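Local coordinates for uncharacterized protein (Bacteroides uniformis, PDB 4Q5K) that probably acts as an N-acetylmuramoyl-L-alanine amidase-like enzyme of cell-wall peptidoglycan, and binds a disaccharide with an anhydro-muramic acid end, at residues P18-T23 / C36-C41. Sequence-based numbering, arbitrary orientation. Where two conformers were deposited one is given.
Sequences PYVAHT and CDEVDC. With 2YP ((2R)-2-[[(1R,2S,3R,4R,5R)-4-acetamido-2-[(2S,3R,4R,5S,6R)-3-acetamido-6-(hydroxymethyl)-4,5-bis(oxidanyl)oxan-2-yl]oxy-6,8-dioxabicyclo[3.2.1]octan-3-yl]oxy]propanoic acid), chain B.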
loop_
_atom_site.group_PDB
_atom_site.type_symbol
_atom_site.label_atom_id
_atom_site.label_comp_id
_atom_site.label_asym_id
_atom_site.label_seq_id
_atom_site.Cartn_x
_atom_site.Cartn_y
_atom_site.Cartn_z
ATOM N N PRO A 18 0.232 16.303 -6.036
ATOM C CA PRO A 18 -0.643 15.758 -7.065
ATOM C C PRO A 18 -0.680 14.246 -7.166
ATOM O O PRO A 18 0.343 13.573 -6.995
ATOM C CB PRO A 18 -0.066 16.338 -8.371
ATOM C CG PRO A 18 0.591 17.603 -7.938
ATOM C CD PRO A 18 1.155 17.312 -6.578
ATOM N N TYR A 19 -1.873 13.751 -7.486
ATOM C CA TYR A 19 -2.085 12.371 -7.881
ATOM C C TYR A 19 -1.746 12.217 -9.362
ATOM O O TYR A 19 -2.289 12.941 -10.189
ATOM C CB TYR A 19 -3.554 11.975 -7.658
ATOM C CG TYR A 19 -3.809 10.502 -7.919
ATOM C CD1 TYR A 19 -3.899 10.022 -9.218
ATOM C CD2 TYR A 19 -3.931 9.591 -6.879
ATOM C CE1 TYR A 19 -4.112 8.686 -9.487
ATOM C CE2 TYR A 19 -4.147 8.240 -7.137
ATOM C CZ TYR A 19 -4.230 7.802 -8.452
ATOM O OH TYR A 19 -4.429 6.478 -8.758
ATOM N N VAL A 20 -0.886 11.261 -9.676
ATOM C CA VAL A 20 -0.582 10.903 -11.067
ATOM C C VAL A 20 -0.432 9.387 -11.100
ATOM O O VAL A 20 0.280 8.832 -10.286
ATOM C CB VAL A 20 0.709 11.577 -11.574
ATOM C CG1 VAL A 20 1.005 11.190 -13.028
ATOM C CG2 VAL A 20 0.626 13.073 -11.424
ATOM N N ALA A 21 -1.134 8.750 -12.038
ATOM C CA ALA A 21 -1.048 7.331 -12.271
ATOM C C ALA A 21 0.234 6.961 -13.003
ATOM O O ALA A 21 0.801 7.758 -13.755
ATOM C CB ALA A 21 -2.252 6.855 -13.070
ATOM N N HIS A 22 0.695 5.737 -12.768
ATOM C CA HIS A 22 1.740 5.110 -13.581
ATOM C C HIS A 22 3.110 5.777 -13.439
ATOM O O HIS A 22 3.956 5.639 -14.330
ATOM C CB HIS A 22 1.311 5.027 -15.053
ATOM C CG HIS A 22 -0.011 4.381 -15.240
ATOM N ND1 HIS A 22 -0.318 3.152 -14.703
ATOM C CD2 HIS A 22 -1.111 4.782 -15.922
ATOM C CE1 HIS A 22 -1.555 2.824 -15.040
ATOM N NE2 HIS A 22 -2.062 3.804 -15.764
ATOM N N THR A 23 3.383 6.407 -12.294
ATOM C CA THR A 23 4.673 7.102 -12.133
ATOM C C THR A 23 5.908 6.182 -12.122
ATOM O O THR A 23 7.034 6.661 -12.304
ATOM C CB THR A 23 4.732 7.987 -10.863
ATOM O OG1 THR A 23 4.474 7.166 -9.712
ATOM C CG2 THR A 23 3.740 9.161 -10.960
ATOM N N CYS A 36 8.567 11.881 -5.605
ATOM C CA CYS A 36 7.824 12.286 -4.422
ATOM C C CYS A 36 6.843 13.442 -4.683
ATOM O O CYS A 36 6.070 13.802 -3.809
ATOM C CB CYS A 36 8.774 12.618 -3.271
ATOM S SG CYS A 36 9.791 11.214 -2.730
ATOM N N ASP A 37 6.911 14.021 -5.879
ATOM C CA ASP A 37 6.068 15.139 -6.273
ATOM C C ASP A 37 4.836 14.741 -7.083
ATOM O O ASP A 37 3.992 15.594 -7.377
ATOM C CB ASP A 37 6.878 16.143 -7.108
ATOM C CG ASP A 37 8.182 16.563 -6.458
ATOM O OD1 ASP A 37 8.156 16.908 -5.279
ATOM O OD2 ASP A 37 9.235 16.572 -7.144
ATOM N N GLU A 38 4.725 13.457 -7.416
ATOM C CA GLU A 38 3.587 12.921 -8.164
ATOM C C GLU A 38 3.389 11.522 -7.653
ATOM O O GLU A 38 4.301 10.711 -7.792
ATOM C CB GLU A 38 3.870 12.863 -9.669
ATOM C CG GLU A 38 4.130 14.199 -10.325
ATOM C CD GLU A 38 4.378 14.088 -11.811
ATOM O OE1 GLU A 38 5.230 13.248 -12.202
ATOM O OE2 GLU A 38 3.746 14.855 -12.571
ATOM N N VAL A 39 2.239 11.239 -7.028
ATOM C CA VAL A 39 2.068 9.974 -6.315
ATOM C C VAL A 39 0.747 9.303 -6.653
ATOM O O VAL A 39 -0.184 9.934 -7.148
ATOM C CB VAL A 39 2.174 10.173 -4.777
ATOM C CG1 VAL A 39 3.488 10.828 -4.391
ATOM C CG2 VAL A 39 1.001 10.985 -4.219
ATOM N N ASP A 40 0.674 8.005 -6.376
ATOM C CA ASP A 40 -0.605 7.322 -6.286
ATOM C C ASP A 40 -0.761 6.742 -4.893
ATOM O O ASP A 40 0.087 6.965 -4.024
ATOM C CB ASP A 40 -0.804 6.308 -7.430
ATOM C CG ASP A 40 0.150 5.142 -7.385
ATOM O OD1 ASP A 40 0.501 4.689 -6.274
ATOM O OD2 ASP A 40 0.512 4.664 -8.482
ATOM N N CYS A 41 -1.839 6.009 -4.630
ATOM C CA CYS A 41 -2.105 5.623 -3.241
ATOM C C CYS A 41 -1.009 4.720 -2.680
ATOM O O CYS A 41 -0.714 4.775 -1.485
ATOM C CB CYS A 41 -3.469 4.942 -3.085
ATOM S SG CYS A 41 -3.618 3.388 -3.933
HETATM C C1 2YP B . -0.373 -0.840 -7.811
HETATM O O1 2YP B . -1.745 -0.699 -7.889
HETATM C C2 2YP B . 0.032 -1.792 -8.923
HETATM C C3 2YP B . 1.555 -1.864 -9.051
HETATM O O3 2YP B . 1.877 -2.504 -10.272
HETATM C C4 2YP B . 2.198 -0.481 -9.046
HETATM O OAC 2YP B . -2.335 -2.917 -10.028
HETATM C CAB 2YP B . -1.672 -3.565 -9.204
HETATM C CAA 2YP B . -2.121 -4.903 -8.712
HETATM N N2 2YP B . -0.522 -3.114 -8.683
HETATM O O4 2YP B . 3.606 -0.623 -8.877
HETATM C C5 2YP B . 1.653 0.352 -7.891
HETATM C C6 2YP B . 2.183 1.778 -7.870
HETATM O O6 2YP B . 1.860 2.507 -9.056
HETATM O O5 2YP B . 0.222 0.425 -8.003
HETATM C CA4 2YP B . -2.422 -0.122 -6.763
HETATM C CA3 2YP B . -3.809 0.215 -7.303
HETATM O OAH 2YP B . -4.311 1.375 -6.626
HETATM C CAI 2YP B . -4.415 2.509 -7.503
HETATM C CAJ 2YP B . -3.048 3.158 -7.654
HETATM C CAL 2YP B . -5.492 3.467 -6.982
HETATM O OAM 2YP B . -5.468 4.654 -7.337
HETATM O O 2YP B . -6.347 2.939 -6.205
HETATM C CA5 2YP B . -2.476 -1.096 -5.584
HETATM O OA5 2YP B . -3.206 -2.283 -5.984
HETATM C CA6 2YP B . -3.306 -0.597 -4.411
HETATM O OA6 2YP B . -4.627 -1.084 -4.707
HETATM C CA1 2YP B . -4.528 -1.815 -5.926
HETATM C CA2 2YP B . -4.813 -0.933 -7.145
HETATM N NAD 2YP B . -4.872 -1.748 -8.350
HETATM C CAE 2YP B . -5.991 -2.028 -8.991
HETATM O OAG 2YP B . -7.073 -1.603 -8.605
HETATM C CAF 2YP B . -5.857 -2.897 -10.206
HETATM O O HOH W 1 1.826 6.635 -9.807
HETATM O O HOH W 2 -0.843 4.152 -10.821
HETATM O O HOH W 3 5.331 8.142 -7.273
#
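Pro-18 O accepts the backbone N-H of Val-39 at 3.0 Å, N to O, with an angle of 166° at the hydrogen. Together with the bond from Val-20 N to Val-39 O (2.9 Å), this makes a single parallel beta bridge, pairing Tyr-19 with Val-39 just ahead of helix 41-53. The second donor stands 38° out of the carbonyl plane, and the same oxygen lies over one face of the Tyr-19 ring, toward its rim. With CG anti to the backbone N (chi1 -174°), that ring runs past Asp-40 and, in one of two deposited conformers, donates from OH to the bound sugar's carboxylate, 2YP OAM, at 2.5 Å. Val-20 meets the second segment through CG2, which lies 3.7 Å from Glu-38 CB and runs along its CG, CD and OE2; OE1 is hydrogen-bonded to Asn-35 ND2. The remaining links are largely through water. Water 1 joins Val-20 O and Thr-23 N to Asp-40 OD2, while water 2 carries His-22 N to the same oxygen. OD2 also accepts 2YP O6 at 2.6 Å, three bonds in all, and OD1 caps the helix at Thr-43 N. An alanine in place of Asp-40 would probably leave the sugar hydroxyl and both waters without their common acceptor and the helix start uncapped. The two segments thus form part of the wall of the ligand site, where Cys-41 SG comes within 3.4 Å of 2YP OAH. Thr-23 closes the contact: CG2 rests 3.6 Å from Glu-38 O, and water 3 bridges that oxygen to OG1, 2.8 Å from each.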